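Local coordinates for uncharacterized protein (Corynebacterium diphtheriae NCTC 13129, PDB 3CP3) that is of unknown function but belongs to the pyridoxamine 5'-phosphate oxidase family and so probably binds a flavin cofactor, at residues 24-36 against 69-83. Sequence-based numbering, arbitrary orientation. Where two conformers were deposited one is given.
With ACY (acetic acid), chain B.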
ATOM      1  N   LEU A  24      13.068   0.131  -6.187  1.00 28.84           N
ATOM      2  CA  LEU A  24      11.732  -0.252  -6.714  1.00 30.19           C
ATOM      3  C   LEU A  24      11.858  -1.351  -7.797  1.00 29.95           C
ATOM      4  O   LEU A  24      11.086  -2.339  -7.791  1.00 30.68           O
ATOM      5  CB  LEU A  24      11.040   1.015  -7.256  1.00 29.77           C
ATOM      6  CG  LEU A  24       9.636   0.845  -7.875  1.00 36.31           C
ATOM      7  CD1 LEU A  24       8.650   1.894  -7.334  1.00 37.16           C
ATOM      8  CD2 LEU A  24       9.786   0.994  -9.344  1.00 34.09           C
ATOM      9  N   SER A  25      12.837  -1.159  -8.686  0.60 29.75           N
ATOM     10  CA  SER A  25      13.236  -2.080  -9.756  0.60 29.50           C
ATOM     11  C   SER A  25      13.637  -3.492  -9.302  0.60 30.19           C
ATOM     12  O   SER A  25      13.584  -4.439 -10.103  0.60 30.07           O
ATOM     13  CB  SER A  25      14.438  -1.493 -10.503  0.60 30.01           C
ATOM     14  OG  SER A  25      15.649  -1.927  -9.899  0.60 27.65           O
ATOM     15  N   SER A  26      14.049  -3.633  -8.033  1.00 29.77           N
ATOM     16  CA  SER A  26      14.473  -4.902  -7.504  1.00 28.29           C
ATOM     17  C   SER A  26      13.281  -5.747  -7.038  1.00 29.08           C
ATOM     18  O   SER A  26      13.466  -6.870  -6.670  1.00 27.97           O
ATOM     19  CB  SER A  26      15.419  -4.732  -6.325  1.00 27.55           C
ATOM     20  OG  SER A  26      14.718  -4.212  -5.204  1.00 28.20           O
ATOM     21  N   GLU A  27      12.080  -5.196  -6.992  1.00 28.43           N
ATOM     22  CA  GLU A  27      10.935  -5.977  -6.557  1.00 29.13           C
ATOM     23  C   GLU A  27      10.095  -6.226  -7.821  1.00 29.08           C
ATOM     24  O   GLU A  27      10.220  -5.513  -8.807  1.00 27.36           O
ATOM     25  CB  GLU A  27      10.101  -5.132  -5.592  1.00 28.84           C
ATOM     26  CG  GLU A  27      10.832  -4.828  -4.267  1.00 32.15           C
ATOM     27  CD  GLU A  27      10.803  -6.020  -3.355  1.00 37.53           C
ATOM     28  OE1 GLU A  27       9.780  -6.764  -3.397  1.00 42.23           O
ATOM     29  OE2 GLU A  27      11.771  -6.237  -2.616  1.00 40.75           O
ATOM     30  N   SER A  28       9.242  -7.241  -7.794  1.00 28.88           N
ATOM     31  CA  SER A  28       8.333  -7.447  -8.924  1.00 29.92           C
ATOM     32  C   SER A  28       6.859  -7.310  -8.538  1.00 30.35           C
ATOM     33  O   SER A  28       6.001  -7.354  -9.422  1.00 30.56           O
ATOM     34  CB  SER A  28       8.568  -8.834  -9.562  1.00 30.81           C
ATOM     35  OG  SER A  28       8.276  -9.822  -8.601  1.00 32.19           O
ATOM     36  N   VAL A  29       6.581  -7.125  -7.251  1.00 29.81           N
ATOM     37  CA  VAL A  29       5.219  -6.859  -6.757  1.00 31.05           C
ATOM     38  C   VAL A  29       5.140  -5.479  -6.142  1.00 30.67           C
ATOM     39  O   VAL A  29       5.964  -5.137  -5.302  1.00 30.12           O
ATOM     40  CB  VAL A  29       4.756  -7.909  -5.709  1.00 31.66           C
ATOM     41  CG1 VAL A  29       3.354  -7.608  -5.183  1.00 32.53           C
ATOM     42  CG2 VAL A  29       4.790  -9.293  -6.338  1.00 31.74           C
ATOM     43  N   GLY A  30       4.139  -4.696  -6.566  1.00 27.40           N
ATOM     44  CA  GLY A  30       3.890  -3.360  -5.973  1.00 27.73           C
ATOM     45  C   GLY A  30       2.408  -3.139  -5.724  1.00 28.60           C
ATOM     46  O   GLY A  30       1.570  -3.995  -6.091  1.00 27.23           O
ATOM     47  N   ARG A  31       2.054  -2.014  -5.124  1.00 26.68           N
ATOM     48  CA  ARG A  31       0.663  -1.747  -4.781  1.00 25.64           C
ATOM     49  C   ARG A  31       0.184  -0.511  -5.470  1.00 26.69           C
ATOM     50  O   ARG A  31       0.829   0.542  -5.410  1.00 26.68           O
ATOM     51  CB  ARG A  31       0.571  -1.512  -3.265  1.00 28.26           C
ATOM     52  CG  ARG A  31       1.017  -2.790  -2.527  1.00 29.87           C
ATOM     53  CD  ARG A  31       1.450  -2.597  -1.155  1.00 33.34           C
ATOM     54  NE  ARG A  31       2.025  -3.878  -0.776  1.00 33.93           N
ATOM     55  CZ  ARG A  31       3.322  -4.107  -0.819  1.00 43.64           C
ATOM     56  NH1 ARG A  31       4.181  -3.090  -1.100  1.00 34.89           N
ATOM     57  NH2 ARG A  31       3.752  -5.315  -0.501  1.00 41.67           N
ATOM     58  N   LEU A  32      -0.977  -0.616  -6.117  1.00 28.13           N
ATOM     59  CA  LEU A  32      -1.538   0.532  -6.749  1.00 28.58           C
ATOM     60  C   LEU A  32      -2.588   1.145  -5.827  1.00 29.48           C
ATOM     61  O   LEU A  32      -3.503   0.452  -5.364  1.00 27.77           O
ATOM     62  CB  LEU A  32      -2.184   0.114  -8.074  1.00 29.51           C
ATOM     63  CG  LEU A  32      -2.611   1.291  -8.943  1.00 31.54           C
ATOM     64  CD1 LEU A  32      -1.452   1.995  -9.660  1.00 29.17           C
ATOM     65  CD2 LEU A  32      -3.617   0.788  -9.959  1.00 33.59           C
ATOM     66  N   VAL A  33      -2.512   2.471  -5.616  1.00 27.82           N
ATOM     67  CA  VAL A  33      -3.549   3.074  -4.852  1.00 29.42           C
ATOM     68  C   VAL A  33      -4.404   3.887  -5.791  1.00 29.52           C
ATOM     69  O   VAL A  33      -3.896   4.801  -6.474  1.00 28.82           O
ATOM     70  CB  VAL A  33      -2.983   3.999  -3.740  1.00 29.42           C
ATOM     71  CG1 VAL A  33      -4.113   4.605  -2.965  1.00 30.84           C
ATOM     72  CG2 VAL A  33      -2.049   3.175  -2.812  1.00 30.30           C
ATOM     73  N   VAL A  34      -5.697   3.597  -5.760  1.00 29.18           N
ATOM     74  CA  VAL A  34      -6.632   4.235  -6.656  1.00 31.36           C
ATOM     75  C   VAL A  34      -7.732   4.901  -5.889  1.00 32.99           C
ATOM     76  O   VAL A  34      -7.923   4.654  -4.683  1.00 32.81           O
ATOM     77  CB  VAL A  34      -7.299   3.224  -7.622  1.00 29.87           C
ATOM     78  CG1 VAL A  34      -6.238   2.505  -8.450  1.00 31.51           C
ATOM     79  CG2 VAL A  34      -8.120   2.200  -6.829  1.00 28.30           C
ATOM     80  N   HIS A  35      -8.419   5.788  -6.586  1.00 34.96           N
ATOM     81  CA  HIS A  35      -9.529   6.464  -5.991  1.00 38.31           C
ATOM     82  C   HIS A  35     -10.532   6.918  -6.952  1.00 39.66           C
ATOM     83  O   HIS A  35     -10.198   7.323  -8.078  1.00 39.33           O
ATOM     84  CB  HIS A  35      -9.104   7.638  -5.090  1.00 38.64           C
ATOM     85  CG  HIS A  35      -8.513   8.814  -5.803  1.00 40.00           C
ATOM     86  ND1 HIS A  35      -7.245   8.790  -6.350  1.00 43.15           N
ATOM     87  CD2 HIS A  35      -8.961  10.076  -5.955  1.00 41.29           C
ATOM     88  CE1 HIS A  35      -6.957   9.978  -6.847  1.00 40.92           C
ATOM     89  NE2 HIS A  35      -7.993  10.767  -6.645  1.00 41.74           N
ATOM     90  N   ARG A  36     -11.800   6.819  -6.552  0.50 40.57           N
ATOM     91  CA  ARG A  36     -12.895   7.533  -7.223  0.50 41.22           C
ATOM     92  C   ARG A  36     -13.467   8.488  -6.165  0.50 42.31           C
ATOM     93  O   ARG A  36     -14.162   8.068  -5.220  0.50 42.24           O
ATOM     94  CB  ARG A  36     -13.942   6.565  -7.792  0.50 41.72           C
ATOM     95  CG  ARG A  36     -15.142   7.222  -8.500  0.50 40.20           C
ATOM     96  CD  ARG A  36     -16.190   6.169  -8.937  0.50 41.15           C
ATOM     97  NE  ARG A  36     -17.492   6.769  -9.265  0.50 40.24           N
ATOM     98  CZ  ARG A  36     -18.490   6.139  -9.885  0.50 41.42           C
ATOM     99  NH1 ARG A  36     -18.354   4.875 -10.271  0.50 42.15           N
ATOM    100  NH2 ARG A  36     -19.632   6.780 -10.135  0.50 39.18           N
ATOM    101  N   PHE A  69      -8.718  -2.038 -11.751  1.00 49.80           N
ATOM    102  CA  PHE A  69      -8.438  -0.711 -12.349  1.00 47.98           C
ATOM    103  C   PHE A  69      -9.387  -0.474 -13.516  1.00 46.57           C
ATOM    104  O   PHE A  69      -9.271  -1.115 -14.531  1.00 47.42           O
ATOM    105  CB  PHE A  69      -6.955  -0.515 -12.772  1.00 48.27           C
ATOM    106  CG  PHE A  69      -6.621   0.922 -13.221  1.00 47.30           C
ATOM    107  CD1 PHE A  69      -6.518   1.956 -12.287  1.00 46.64           C
ATOM    108  CD2 PHE A  69      -6.459   1.228 -14.571  1.00 47.47           C
ATOM    109  CE1 PHE A  69      -6.250   3.251 -12.670  1.00 46.14           C
ATOM    110  CE2 PHE A  69      -6.195   2.515 -14.968  1.00 46.51           C
ATOM    111  CZ  PHE A  69      -6.086   3.534 -14.007  1.00 46.65           C
ATOM    112  N   SER A  70     -10.344   0.419 -13.311  1.00 44.26           N
ATOM    113  CA  SER A  70     -11.459   0.673 -14.211  1.00 43.11           C
ATOM    114  C   SER A  70     -11.319   2.109 -14.748  1.00 41.72           C
ATOM    115  O   SER A  70     -10.728   2.941 -14.078  1.00 40.29           O
ATOM    116  CB  SER A  70     -12.728   0.605 -13.387  1.00 42.77           C
ATOM    117  OG  SER A  70     -13.633  -0.318 -13.922  1.00 46.36           O
ATOM    118  N   VAL A  71     -11.887   2.421 -15.919  1.00 41.41           N
ATOM    119  CA  VAL A  71     -11.789   3.797 -16.436  1.00 40.24           C
ATOM    120  C   VAL A  71     -12.456   4.866 -15.556  1.00 41.05           C
ATOM    121  O   VAL A  71     -12.159   6.066 -15.703  1.00 39.56           O
ATOM    122  CB  VAL A  71     -12.196   3.942 -17.958  1.00 40.93           C
ATOM    123  CG1 VAL A  71     -11.139   3.249 -18.858  1.00 41.09           C
ATOM    124  CG2 VAL A  71     -13.593   3.434 -18.220  1.00 37.66           C
ATOM    125  N   ASN A  72     -13.348   4.448 -14.642  1.00 40.73           N
ATOM    126  CA  ASN A  72     -14.024   5.419 -13.744  1.00 40.94           C
ATOM    127  C   ASN A  72     -13.237   5.779 -12.521  1.00 39.76           C
ATOM    128  O   ASN A  72     -13.607   6.690 -11.803  1.00 40.98           O
ATOM    129  CB  ASN A  72     -15.455   5.012 -13.350  1.00 42.53           C
ATOM    130  CG  ASN A  72     -15.543   3.585 -12.806  1.00 45.62           C
ATOM    131  OD1 ASN A  72     -14.850   3.210 -11.863  1.00 46.13           O
ATOM    132  ND2 ASN A  72     -16.422   2.797 -13.404  1.00 48.88           N
ATOM    133  N   LEU A  73     -12.170   5.036 -12.252  1.00 38.27           N
ATOM    134  CA  LEU A  73     -11.185   5.464 -11.251  1.00 36.66           C
ATOM    135  C   LEU A  73     -10.426   6.664 -11.830  1.00 35.61           C
ATOM    136  O   LEU A  73     -10.264   6.800 -13.027  1.00 35.61           O
ATOM    137  CB  LEU A  73     -10.221   4.350 -10.882  1.00 35.41           C
ATOM    138  CG  LEU A  73     -10.823   2.980 -10.464  1.00 37.60           C
ATOM    139  CD1 LEU A  73      -9.712   1.946 -10.349  1.00 37.89           C
ATOM    140  CD2 LEU A  73     -11.525   3.122  -9.160  1.00 41.76           C
ATOM    141  N   ASN A  74     -10.050   7.578 -10.978  1.00 34.21           N
ATOM    142  CA  ASN A  74      -9.217   8.656 -11.440  1.00 33.50           C
ATOM    143  C   ASN A  74      -7.945   8.053 -12.116  1.00 31.50           C
ATOM    144  O   ASN A  74      -7.439   7.026 -11.678  1.00 30.95           O
ATOM    145  CB  ASN A  74      -8.879   9.464 -10.221  1.00 31.86           C
ATOM    146  CG  ASN A  74      -8.523  10.865 -10.526  1.00 34.38           C
ATOM    147  OD1 ASN A  74      -7.585  11.124 -11.251  1.00 33.23           O
ATOM    148  ND2 ASN A  74      -9.187  11.790  -9.864  1.00 32.00           N
ATOM    149  N   SER A  75      -7.418   8.702 -13.147  1.00 28.60           N
ATOM    150  CA  SER A  75      -6.131   8.250 -13.698  1.00 27.46           C
ATOM    151  C   SER A  75      -4.988   8.538 -12.730  1.00 28.51           C
ATOM    152  O   SER A  75      -3.906   7.924 -12.805  1.00 27.89           O
ATOM    153  CB  SER A  75      -5.890   8.886 -15.095  1.00 27.39           C
ATOM    154  OG  SER A  75      -5.573  10.282 -14.951  1.00 24.13           O
ATOM    155  N   ASP A  76      -5.242   9.409 -11.740  1.00 28.68           N
ATOM    156  CA  ASP A  76      -4.233   9.803 -10.761  1.00 28.42           C
ATOM    157  C   ASP A  76      -4.127   8.717  -9.680  1.00 28.41           C
ATOM    158  O   ASP A  76      -5.131   8.350  -9.029  1.00 25.85           O
ATOM    159  CB  ASP A  76      -4.646  11.179 -10.127  1.00 30.27           C
ATOM    160  CG  ASP A  76      -3.659  11.696  -9.079  1.00 35.16           C
ATOM    161  OD1 ASP A  76      -2.418  11.606  -9.240  1.00 34.72           O
ATOM    162  OD2 ASP A  76      -4.158  12.266  -8.082  1.00 41.99           O
ATOM    163  N   VAL A  77      -2.912   8.189  -9.524  1.00 26.45           N
ATOM    164  CA  VAL A  77      -2.669   7.003  -8.692  1.00 27.77           C
ATOM    165  C   VAL A  77      -1.396   7.192  -7.884  1.00 28.94           C
ATOM    166  O   VAL A  77      -0.572   8.096  -8.168  1.00 29.27           O
ATOM    167  CB  VAL A  77      -2.506   5.666  -9.536  1.00 28.64           C
ATOM    168  CG1 VAL A  77      -3.814   5.284 -10.253  1.00 26.30           C
ATOM    169  CG2 VAL A  77      -1.333   5.725 -10.568  1.00 25.36           C
ATOM    170  N   LEU A  78      -1.200   6.324  -6.890  1.00 29.26           N
ATOM    171  CA  LEU A  78       0.116   6.141  -6.342  1.00 27.21           C
ATOM    172  C   LEU A  78       0.507   4.726  -6.605  1.00 28.52           C
ATOM    173  O   LEU A  78      -0.364   3.857  -6.718  1.00 28.71           O
ATOM    174  CB  LEU A  78       0.093   6.257  -4.793  1.00 27.74           C
ATOM    175  CG  LEU A  78      -0.471   7.457  -4.120  1.00 29.43           C
ATOM    176  CD1 LEU A  78      -0.360   7.209  -2.587  1.00 28.12           C
ATOM    177  CD2 LEU A  78       0.283   8.744  -4.579  1.00 31.92           C
ATOM    178  N   PHE A  79       1.798   4.481  -6.662  1.00 27.74           N
ATOM    179  CA  PHE A  79       2.334   3.133  -6.768  1.00 29.58           C
ATOM    180  C   PHE A  79       3.439   2.984  -5.746  1.00 29.38           C
ATOM    181  O   PHE A  79       4.376   3.833  -5.673  1.00 30.62           O
ATOM    182  CB  PHE A  79       2.830   2.842  -8.207  1.00 29.68           C
ATOM    183  CG  PHE A  79       3.133   1.377  -8.452  1.00 30.31           C
ATOM    184  CD1 PHE A  79       2.106   0.481  -8.689  1.00 31.97           C
ATOM    185  CD2 PHE A  79       4.431   0.886  -8.391  1.00 29.91           C
ATOM    186  CE1 PHE A  79       2.384  -0.881  -8.886  1.00 30.87           C
ATOM    187  CE2 PHE A  79       4.698  -0.464  -8.574  1.00 27.78           C
ATOM    188  CZ  PHE A  79       3.671  -1.332  -8.814  1.00 31.10           C
ATOM    189  N   GLU A  80       3.368   1.920  -4.951  1.00 29.49           N
ATOM    190  CA  GLU A  80       4.232   1.763  -3.831  1.00 28.74           C
ATOM    191  C   GLU A  80       4.879   0.383  -3.789  1.00 32.60           C
ATOM    192  O   GLU A  80       4.244  -0.653  -4.051  1.00 31.66           O
ATOM    193  CB  GLU A  80       3.482   2.054  -2.479  1.00 26.86           C
ATOM    194  CG  GLU A  80       4.408   2.157  -1.246  1.00 28.67           C
ATOM    195  CD  GLU A  80       4.503   0.865  -0.447  1.00 30.29           C
ATOM    196  OE1 GLU A  80       3.898  -0.178  -0.892  1.00 29.03           O
ATOM    197  OE2 GLU A  80       5.033   0.935   0.690  1.00 30.26           O
ATOM    198  N   VAL A  81       6.156   0.400  -3.434  1.00 34.72           N
ATOM    199  CA  VAL A  81       6.928  -0.805  -3.130  1.00 38.86           C
ATOM    200  C   VAL A  81       7.572  -0.575  -1.756  1.00 39.13           C
ATOM    201  O   VAL A  81       7.933   0.568  -1.397  1.00 36.08           O
ATOM    202  CB  VAL A  81       7.957  -1.037  -4.278  1.00 41.24           C
ATOM    203  CG1 VAL A  81       8.883  -2.161  -3.951  1.00 46.44           C
ATOM    204  CG2 VAL A  81       7.264  -1.277  -5.618  1.00 40.34           C
ATOM    205  N   ASP A  82       7.683  -1.616  -0.913  1.00 39.35           N
ATOM    206  CA  ASP A  82       8.426  -1.514   0.336  1.00 38.72           C
ATOM    207  C   ASP A  82       9.157  -2.805   0.727  1.00 41.34           C
ATOM    208  O   ASP A  82       9.049  -3.804  -0.013  1.00 40.96           O
ATOM    209  CB  ASP A  82       7.667  -0.894   1.577  1.00 39.08           C
ATOM    210  CG  ASP A  82       6.395  -1.714   2.060  1.00 40.69           C
ATOM    211  OD1 ASP A  82       6.479  -2.645   2.925  1.00 43.69           O
ATOM    212  OD2 ASP A  82       5.302  -1.292   1.704  1.00 30.97           O
ATOM    213  N   ARG A  83       9.914  -2.690   1.832  1.00 43.44           N
ATOM    214  CA  ARG A  83      10.597  -3.787   2.596  1.00 45.11           C
ATOM    215  C   ARG A  83      10.982  -3.360   3.983  1.00 47.82           C
ATOM    216  O   ARG A  83      11.818  -2.457   4.199  1.00 47.70           O
ATOM    217  CB  ARG A  83      11.808  -4.329   1.875  1.00 45.70           C
ATOM    218  CG  ARG A  83      11.464  -5.087   0.617  1.00 42.09           C
ATOM    219  CD  ARG A  83      10.832  -6.466   0.916  1.00 45.42           C
ATOM    220  NE  ARG A  83      10.705  -7.272  -0.297  1.00 42.85           N
ATOM    221  CZ  ARG A  83      10.195  -8.495  -0.360  1.00 43.68           C
ATOM    222  NH1 ARG A  83       9.739  -9.116   0.744  1.00 41.25           N
ATOM    223  NH2 ARG A  83      10.166  -9.119  -1.540  1.00 42.71           N
TER
HETATM  224  C   ACY B 201       6.858  -5.429  -2.092  1.00 47.79           C
HETATM  225  O   ACY B 201       6.657  -4.473  -2.875  1.00 44.92           O
HETATM  226  OXT ACY B 201       7.292  -6.550  -2.461  1.00 47.67           O
HETATM  227  CH3 ACY B 201       6.579  -5.229  -0.611  1.00 46.44           C
HETATM  228  O   HOH W   1      -6.997   6.500  -9.030  1.00 25.59           O
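Leu32 and Phe79 face each other as a non-hydrogen-bonded pair where strands 29-36 and 76-83 run antiparallel, and they show how a barrel strand pair divides its work between two faces. On the tightly packed inner face Phe79, its CG anti to the backbone N (chi1 -168°), lies across the neighbouring strand: CZ comes 3.5 Å from Gly30 CA, where glycine has no side chain in the way. Leu32 CD1 reaches the rim of the ring and also rests on Val77 CB, at 3.8 Å. Phe47 meets the ring edge-to-face, and Ile129 of strand 125-139 touches Leu32, Val77 and Phe79.

On the other face Val33 and Leu78 pack on Leu40 of the second subunit. Beside them Arg31 NH1 makes a salt bridge to Glu80 OE1 (2.9 Å), meeting the oxygen on its syn side. Asp82 OD2 lies well off the guanidinium plane and adds charge attraction alone; each Asp82 OD2 instead takes Arg31 NE of the other subunit.

Buried His35 has Asn74 CB over one ring face, and a water bridges His35 N to Asp76 O. The solvent side is looser: exposed Arg36 merely runs beside Asn72, and exposed Arg83 points NE at Glu27 OE2 (2.8 Å, N-H...O angle 174°). Core inside and charges across the dimer interface fit the split beta-barrel of FMN-binding proteins.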